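PDB 4G68: ABC transporter from Caldanaerobius, which probably serves as the extracellular solute-binding component of an ABC transporter, capturing sugars released from xylan for uptake by a thermophilic bacterium. Local coordinates for residues C[239-242]-C[243-246]; C[365-368]-C[369-372]. All coordinates share one frame; numbering follows the deposited sequence.

Contact 1: C[239-242]-C[243-246]; sequences AQKL and QDMV
Gln240 and Asp244, four residues apart on one helix, are joined through their side chains. The amide NE2 of Gln240 donates to OD1 of Asp244 at 2.9 Å, along a bond bent to 141° at the hydrogen. The acceptor lies close to the amide plane of Gln240, whereas the amide nitrogen reaches OD1 from above the carboxylate plane, 41° out of it; the two flat groups are turned 33° against each other. Gln240 starts with CG anti to its own nitrogen and then bends at chi2, which brings NE2 round toward the following turn, while Asp244 directs its carboxylate back toward it. The second charge nearby, Lys241, is engaged differently: its NZ forms a salt bridge with Glu214 and stays 6.4 Å from OD2 of Asp244, so any influence on this carboxylate is probably only electrostatic.

The backbone is regular alpha-helix 233-248, within a protein of the periplasmic-binding-protein class, and its i to i+4 bonds run through all four residue pairs. Gln243 N to Ala239 O (3.1 Å) and Asp244 N to Gln240 O (3.0 Å) are nearly straight; Met245 N to Lys241 O, at 3.4 Å, is weak. Val246 N meets Leu242 O in the carbonyl plane.

Apolar contact along the helix is slight. CD2 of Leu242 comes within 4.5 Å of SD of Met245, and both side chains are buried against Tyr206 of helix 201-215. Leu242 also meets Val408 and Phe412 of helix 398-412, while Ala239 packs on Tyr421 of helix 418-429. Val246 sets CG2 3.6 Å from the carbonyl oxygen of Leu242.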
ATOM      1  N   ALA C 239       1.286   6.665 -19.313  1.00 26.52           N
ATOM      2  CA  ALA C 239      -0.170   6.791 -19.440  1.00 23.59           C
ATOM      3  C   ALA C 239      -0.577   6.023 -20.702  1.00 27.41           C
ATOM      4  O   ALA C 239      -1.512   5.206 -20.680  1.00 25.53           O
ATOM      5  CB  ALA C 239      -0.598   8.243 -19.491  1.00 24.34           C
ATOM      6  N   GLN C 240       0.169   6.240 -21.778  1.00 29.94           N
ATOM      7  CA  GLN C 240      -0.063   5.481 -23.004  1.00 32.72           C
ATOM      8  C   GLN C 240      -0.061   3.967 -22.678  1.00 32.29           C
ATOM      9  O   GLN C 240      -1.008   3.267 -23.018  1.00 34.31           O
ATOM     10  CB  GLN C 240       0.963   5.826 -24.094  1.00 34.08           C
ATOM     11  CG  GLN C 240       0.722   5.108 -25.427  1.00 35.85           C
ATOM     12  CD  GLN C 240      -0.684   5.307 -25.924  1.00 38.97           C
ATOM     13  OE1 GLN C 240      -1.052   6.393 -26.367  1.00 41.82           O
ATOM     14  NE2 GLN C 240      -1.493   4.265 -25.822  1.00 43.41           N
ATOM     15  N   LYS C 241       0.981   3.485 -22.003  1.00 31.20           N
ATOM     16  CA  LYS C 241       1.004   2.053 -21.610  1.00 31.31           C
ATOM     17  C   LYS C 241      -0.116   1.539 -20.697  1.00 28.91           C
ATOM     18  O   LYS C 241      -0.427   0.335 -20.748  1.00 29.40           O
ATOM     19  CB  LYS C 241       2.351   1.662 -21.014  1.00 30.81           C
ATOM     20  CG  LYS C 241       3.513   1.857 -21.970  1.00 33.68           C
ATOM     21  CD  LYS C 241       4.282   0.576 -22.018  1.00 34.91           C
ATOM     22  CE  LYS C 241       5.296   0.521 -23.147  1.00 37.61           C
ATOM     23  NZ  LYS C 241       6.517   1.301 -22.823  1.00 33.03           N
ATOM     24  N   LEU C 242      -0.676   2.392 -19.824  1.00 28.22           N
ATOM     25  CA  LEU C 242      -1.817   1.991 -18.984  1.00 29.54           C
ATOM     26  C   LEU C 242      -3.052   1.737 -19.901  1.00 27.75           C
ATOM     27  O   LEU C 242      -3.785   0.719 -19.746  1.00 24.02           O
ATOM     28  CB  LEU C 242      -2.139   3.123 -17.987  1.00 29.09           C
ATOM     29  CG  LEU C 242      -2.417   2.892 -16.484  1.00 26.74           C
ATOM     30  CD1 LEU C 242      -3.626   3.745 -16.072  1.00 25.55           C
ATOM     31  CD2 LEU C 242      -2.695   1.450 -16.137  1.00 29.21           C
ATOM     32  N   GLN C 243      -3.265   2.663 -20.853  1.00 27.09           N
ATOM     33  CA  GLN C 243      -4.395   2.572 -21.839  1.00 29.45           C
ATOM     34  C   GLN C 243      -4.285   1.337 -22.779  1.00 28.33           C
ATOM     35  O   GLN C 243      -5.300   0.712 -23.156  1.00 31.25           O
ATOM     36  CB  GLN C 243      -4.624   3.921 -22.625  1.00 26.21           C
ATOM     37  CG  GLN C 243      -5.152   5.051 -21.698  1.00 28.15           C
ATOM     38  CD  GLN C 243      -5.839   6.215 -22.422  1.00 28.17           C
ATOM     39  OE1 GLN C 243      -6.849   6.819 -21.941  1.00 20.52           O
ATOM     40  NE2 GLN C 243      -5.326   6.511 -23.613  1.00 23.05           N
ATOM     41  N   ASP C 244      -3.048   1.016 -23.159  1.00 29.08           N
ATOM     42  CA  ASP C 244      -2.696  -0.248 -23.818  1.00 30.86           C
ATOM     43  C   ASP C 244      -3.249  -1.492 -23.097  1.00 33.35           C
ATOM     44  O   ASP C 244      -3.828  -2.416 -23.722  1.00 32.04           O
ATOM     45  CB  ASP C 244      -1.175  -0.323 -23.940  1.00 30.90           C
ATOM     46  CG  ASP C 244      -0.639   0.681 -24.960  1.00 30.82           C
ATOM     47  OD1 ASP C 244      -1.488   1.348 -25.579  1.00 28.22           O
ATOM     48  OD2 ASP C 244       0.595   0.780 -25.148  1.00 32.15           O
ATOM     49  N   MET C 245      -3.116  -1.521 -21.773  1.00 30.84           N
ATOM     50  CA  MET C 245      -3.715  -2.619 -21.006  1.00 28.34           C
ATOM     51  C   MET C 245      -5.232  -2.534 -21.071  1.00 29.98           C
ATOM     52  O   MET C 245      -5.909  -3.553 -21.152  1.00 35.28           O
ATOM     53  CB  MET C 245      -3.257  -2.574 -19.530  1.00 25.79           C
ATOM     54  CG  MET C 245      -1.742  -2.675 -19.318  1.00 24.36           C
ATOM     55  SD  MET C 245      -1.287  -2.545 -17.566  1.00 19.47           S
ATOM     56  CE  MET C 245      -2.438  -3.774 -16.839  1.00 20.09           C
ATOM     57  N   VAL C 246      -5.779  -1.320 -21.003  1.00 29.32           N
ATOM     58  CA  VAL C 246      -7.252  -1.151 -21.098  1.00 26.81           C
ATOM     59  C   VAL C 246      -7.760  -1.711 -22.441  1.00 27.70           C
ATOM     60  O   VAL C 246      -8.616  -2.641 -22.469  1.00 28.11           O
ATOM     61  CB  VAL C 246      -7.730   0.327 -20.893  1.00 25.64           C
ATOM     62  CG1 VAL C 246      -9.232   0.425 -21.053  1.00 24.63           C
ATOM     63  CG2 VAL C 246      -7.361   0.861 -19.499  1.00 26.72           C
TER

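Contact 2: C[365-368]-C[369-372]; sequences IDQS and KVDP
Val370 lays its two methyl groups back over the turn that it closes, CG1 meeting CG2 of Ile365 at 3.9 Å and CG2 reaching the backbone and side chain of Gln367. The chain makes two overlapping beta turns here, in the loop between strand 357-358 and helix 372-382: Lys369 N donates to Asp366 O (2.8 Å) and Val370 N to Gln367 O (3.2 Å). Both donors stand above the plane of the carbonyl they meet, the second by 68°. With chi1 at -45°, Val370 holds CG2 between its own nitrogen and carbonyl carbon, 3.1 Å from Gln367 O, while OE1 of the same glutamine lies 3.8 Å from this methyl.

Val370 is the buried member of an otherwise largely exposed contact, and it also touches Tyr351 of helix 332-353 and Ile375 of helix 372-382. Cutting Val370 back to an alanine is likely to leave CG2 of Ile365 without its apolar mate and to open a gap beside Tyr351 and Ile375. Gln367 sends NE2 to the hydroxyl of Tyr351 in a weak hydrogen bond, and Ile365 rests on Leu352.

OD1 of Asp366 accepts a weak bond from Ser368 N, an Asx turn within the first beta turn. Further on, Asp371 is the N-cap of helix 372-382, its OD2 taking the backbone N-H of Leu373.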
ATOM      1  N   ILE C 365       9.653 -14.744  15.841  1.00 31.95           N
ATOM      2  CA  ILE C 365       8.586 -15.435  15.076  1.00 31.63           C
ATOM      3  C   ILE C 365       9.099 -16.732  14.443  1.00 29.51           C
ATOM      4  O   ILE C 365      10.195 -16.774  13.934  1.00 30.95           O
ATOM      5  CB  ILE C 365       7.972 -14.544  13.933  1.00 32.62           C
ATOM      6  CG1 ILE C 365       7.169 -13.341  14.495  1.00 31.13           C
ATOM      7  CG2 ILE C 365       7.045 -15.361  13.023  1.00 32.28           C
ATOM      8  CD1 ILE C 365       6.308 -13.623  15.717  1.00 32.26           C
ATOM      9  N   ASP C 366       8.269 -17.776  14.467  1.00 33.77           N
ATOM     10  CA  ASP C 366       8.612 -19.054  13.848  1.00 33.06           C
ATOM     11  C   ASP C 366       8.301 -19.007  12.362  1.00 34.90           C
ATOM     12  O   ASP C 366       7.123 -19.055  11.949  1.00 31.05           O
ATOM     13  CB  ASP C 366       7.825 -20.164  14.540  1.00 33.52           C
ATOM     14  CG  ASP C 366       8.155 -21.559  14.031  1.00 36.02           C
ATOM     15  OD1 ASP C 366       9.101 -21.788  13.251  1.00 36.70           O
ATOM     16  OD2 ASP C 366       7.396 -22.460  14.455  1.00 37.81           O
ATOM     17  N   GLN C 367       9.379 -18.906  11.594  1.00 31.04           N
ATOM     18  CA  GLN C 367       9.387 -18.847  10.145  1.00 33.44           C
ATOM     19  C   GLN C 367       8.510 -19.919   9.473  1.00 32.24           C
ATOM     20  O   GLN C 367       7.972 -19.674   8.410  1.00 29.65           O
ATOM     21  CB  GLN C 367      10.846 -18.891   9.652  1.00 32.30           C
ATOM     22  CG  GLN C 367      11.090 -18.867   8.138  1.00 39.27           C
ATOM     23  CD  GLN C 367      11.103 -17.461   7.518  1.00 41.92           C
ATOM     24  OE1 GLN C 367      10.670 -17.287   6.377  1.00 47.05           O
ATOM     25  NE2 GLN C 367      11.637 -16.470   8.248  1.00 40.71           N
ATOM     26  N   SER C 368       8.339 -21.070  10.120  1.00 33.50           N
ATOM     27  CA  SER C 368       7.576 -22.173   9.561  1.00 33.49           C
ATOM     28  C   SER C 368       6.047 -21.897   9.604  1.00 33.91           C
ATOM     29  O   SER C 368       5.253 -22.624   8.989  1.00 33.63           O
ATOM     30  CB  SER C 368       7.914 -23.443  10.337  1.00 32.54           C
ATOM     31  OG  SER C 368       7.225 -23.451  11.574  1.00 32.25           O
ATOM     32  N   LYS C 369       5.661 -20.873  10.372  1.00 32.07           N
ATOM     33  CA  LYS C 369       4.282 -20.413  10.488  1.00 35.77           C
ATOM     34  C   LYS C 369       3.933 -19.325   9.445  1.00 34.28           C
ATOM     35  O   LYS C 369       2.767 -19.035   9.188  1.00 36.88           O
ATOM     36  CB  LYS C 369       4.049 -19.846  11.877  1.00 34.74           C
ATOM     37  CG  LYS C 369       2.613 -19.910  12.360  1.00 41.59           C
ATOM     38  CD  LYS C 369       2.590 -19.809  13.886  1.00 45.01           C
ATOM     39  CE  LYS C 369       1.222 -19.460  14.439  1.00 42.07           C
ATOM     40  NZ  LYS C 369       0.799 -18.117  13.979  1.00 38.17           N
ATOM     41  N   VAL C 370       4.940 -18.737   8.841  1.00 31.47           N
ATOM     42  CA  VAL C 370       4.671 -17.645   7.919  1.00 32.85           C
ATOM     43  C   VAL C 370       4.322 -18.162   6.521  1.00 29.33           C
ATOM     44  O   VAL C 370       4.842 -19.201   6.110  1.00 26.05           O
ATOM     45  CB  VAL C 370       5.808 -16.614   7.924  1.00 32.18           C
ATOM     46  CG1 VAL C 370       6.231 -16.306   9.347  1.00 31.67           C
ATOM     47  CG2 VAL C 370       6.990 -17.067   7.129  1.00 34.98           C
ATOM     48  N   ASP C 371       3.423 -17.460   5.821  1.00 28.95           N
ATOM     49  CA  ASP C 371       2.898 -18.004   4.581  1.00 30.20           C
ATOM     50  C   ASP C 371       3.963 -17.897   3.502  1.00 29.53           C
ATOM     51  O   ASP C 371       4.659 -16.892   3.456  1.00 27.53           O
ATOM     52  CB  ASP C 371       1.596 -17.311   4.163  1.00 32.69           C
ATOM     53  CG  ASP C 371       0.904 -18.013   2.997  1.00 35.03           C
ATOM     54  OD1 ASP C 371      -0.051 -18.795   3.219  1.00 35.32           O
ATOM     55  OD2 ASP C 371       1.337 -17.786   1.853  1.00 33.49           O
ATOM     56  N   PRO C 372       4.083 -18.930   2.644  1.00 28.93           N
ATOM     57  CA  PRO C 372       5.087 -18.896   1.596  1.00 30.05           C
ATOM     58  C   PRO C 372       5.008 -17.674   0.708  1.00 26.04           C
ATOM     59  O   PRO C 372       6.045 -17.191   0.279  1.00 24.40           O
ATOM     60  CB  PRO C 372       4.819 -20.171   0.790  1.00 33.46           C
ATOM     61  CG  PRO C 372       4.283 -21.127   1.802  1.00 32.69           C
ATOM     62  CD  PRO C 372       3.488 -20.283   2.781  1.00 31.72           C
TER

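Overall arrangement
Contact 1 comes first along the chain, within helix 233-248, and closes well before contact 2 opens in the loop leading into helix 372-382. Their centres lie 38 Å apart and their nearest atoms about 23 Å apart, so the two do not touch; the centre of each lies about 22 Å from that of the chain. The surroundings differ too: residues 239-246 pack among helices 201-215, 398-412 and 418-429, whereas residues 365-371 touch helix 332-353 and run into helix 372-382, which they also contact. One contact is thus buried in part among neighbouring helices and the other a surface turn, consistent with separate peripheral regions of a solute-binding protein.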